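Local coordinates for glucan-binding protein C, GbpC (PDB 5UQZ) that probably binds glucan at the streptococcal cell wall and mediates both sucrose-independent and sucrose-dependent adherence, through a calcium-containing beta-supersandwich domain, at residues A[220-225]-A[259-264]. Numbering follows the deposited sequence.
Sequences MSLSSL and NEIYSA. With CA (calcium ion), chain B.
Ile261 reaches across to two leucines at once: its CD1 lies 3.7 Å from CD1 of Leu222 and 4.0 Å from CD1 of Leu225. Each leucine offers the same methyl branch, and each side chain crosses that of the isoleucine at about a right angle; the touching atoms are mainly methyl ends, with the CG1 methylene of Ile261 also near Leu225 CD1. Ile261 gets there by holding CG1 between its backbone N and carbonyl carbon (chi1 67°), an extended chain beyond it (chi2 167°) carrying CD1 forward to the leucines.

No direct hydrogen bond joins the segments. Instead a water bridges the backbones, donating to Leu225 O at 2.8 Å and accepting from Ser263 N at 2.9 Å; Leu225 O also receives ND2 of Asn267. Ser263 OG hydrogen-bonds to Lys265 O.

Just before Leu225, Ser224 grips the calcium ion twice, through O at 2.4 Å and OG at 2.5 Å, and Asp285 holds the same hydroxyl by a hydrogen bond. Four waters, Asn226 and Glu237 complete the site. The ion is therefore bound one residue before Leu225, which probably helps to fix the segment that carries this leucine into the buried contact.

Val254 touches both Leu225 and Ile261, while Leu256 packs on Ile261 and Met305 on Leu222. The contact therefore joins strand 219-222, at the edge of a three-stranded sheet beside 303-306, to strand 260-263, which pairs antiparallel with both 233-240 and 254-257 in the large antiparallel sheet.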
# COMPACT_ATOMS: atom_id res chain seq x y z
N MET A 220 -6.25 5.30 11.22
CA MET A 220 -6.29 4.49 10.01
C MET A 220 -5.00 4.62 9.22
O MET A 220 -4.35 5.67 9.20
CB MET A 220 -7.50 4.87 9.18
CG MET A 220 -8.77 4.58 9.96
SD MET A 220 -10.27 4.60 9.00
CE MET A 220 -10.03 3.08 8.09
N SER A 221 -4.66 3.56 8.54
CA SER A 221 -3.42 3.49 7.79
C SER A 221 -3.54 4.20 6.45
O SER A 221 -4.59 4.14 5.79
CB SER A 221 -3.06 2.03 7.56
OG SER A 221 -4.06 1.39 6.79
N LEU A 222 -2.45 4.81 6.02
CA LEU A 222 -2.28 5.31 4.65
C LEU A 222 -0.90 4.82 4.22
O LEU A 222 0.07 5.58 4.03
CB LEU A 222 -2.39 6.85 4.62
CG LEU A 222 -3.79 7.34 5.06
CD1 LEU A 222 -3.81 8.83 5.30
CD2 LEU A 222 -4.90 6.92 4.09
N SER A 223 -0.80 3.51 4.08
CA SER A 223 0.47 2.87 3.77
C SER A 223 0.73 2.86 2.26
O SER A 223 -0.12 3.20 1.44
CB SER A 223 0.44 1.43 4.28
OG SER A 223 0.23 1.41 5.69
N SER A 224 1.96 2.46 1.91
CA SER A 224 2.28 2.16 0.52
C SER A 224 2.05 3.37 -0.40
O SER A 224 1.50 3.27 -1.49
CB SER A 224 1.49 0.94 0.06
OG SER A 224 1.89 0.51 -1.23
N LEU A 225 2.57 4.54 0.02
CA LEU A 225 2.50 5.74 -0.82
C LEU A 225 3.80 5.83 -1.62
O LEU A 225 4.72 6.60 -1.29
CB LEU A 225 2.20 6.98 -0.00
CG LEU A 225 0.84 6.95 0.73
CD1 LEU A 225 0.66 8.22 1.53
CD2 LEU A 225 -0.33 6.73 -0.20
N ASN A 259 -1.64 20.51 1.19
CA ASN A 259 -2.94 19.88 1.30
C ASN A 259 -2.85 18.35 1.24
O ASN A 259 -3.84 17.69 1.54
CB ASN A 259 -3.87 20.40 0.17
CG ASN A 259 -4.15 21.87 0.24
OD1 ASN A 259 -4.25 22.47 1.31
ND2 ASN A 259 -4.33 22.46 -0.94
N GLU A 260 -1.70 17.78 0.92
CA GLU A 260 -1.62 16.36 0.65
C GLU A 260 -0.45 15.73 1.41
O GLU A 260 0.54 16.39 1.71
CB GLU A 260 -1.43 16.14 -0.83
CG GLU A 260 -2.66 16.53 -1.70
CD GLU A 260 -2.36 16.37 -3.15
OE1 GLU A 260 -1.54 17.14 -3.66
OE2 GLU A 260 -2.88 15.42 -3.77
N ILE A 261 -0.54 14.43 1.65
CA ILE A 261 0.59 13.66 2.16
C ILE A 261 1.13 12.79 1.05
O ILE A 261 0.38 12.21 0.26
CB ILE A 261 0.31 12.84 3.43
CG1 ILE A 261 -0.68 11.70 3.18
CG2 ILE A 261 -0.16 13.81 4.55
CD1 ILE A 261 -0.71 10.69 4.33
N TYR A 262 2.46 12.69 0.99
CA TYR A 262 3.15 11.86 0.02
C TYR A 262 4.63 11.94 0.34
O TYR A 262 5.08 12.74 1.18
CB TYR A 262 2.90 12.29 -1.43
CG TYR A 262 3.20 13.72 -1.82
CD1 TYR A 262 2.24 14.72 -1.63
CD2 TYR A 262 4.43 14.04 -2.39
CE1 TYR A 262 2.49 16.04 -2.01
CE2 TYR A 262 4.71 15.37 -2.76
CZ TYR A 262 3.75 16.36 -2.56
OH TYR A 262 4.03 17.65 -2.91
N SER A 263 5.41 11.13 -0.37
CA SER A 263 6.86 11.19 -0.30
C SER A 263 7.35 12.17 -1.33
O SER A 263 7.19 11.95 -2.52
CB SER A 263 7.43 9.79 -0.56
OG SER A 263 8.85 9.77 -0.50
N ALA A 264 8.00 13.27 -0.87
CA ALA A 264 8.43 14.31 -1.80
C ALA A 264 9.48 13.80 -2.78
O ALA A 264 9.52 14.25 -3.94
CB ALA A 264 8.98 15.50 -1.02
CA CA B . 1.26 1.73 -3.26
O HOH W 1 4.33 9.24 -2.25
O HOH W 2 2.21 -0.46 -3.83
O HOH W 3 1.75 1.40 -5.75
O HOH W 4 -0.24 0.18 -4.47
O HOH W 5 -0.92 2.07 -2.38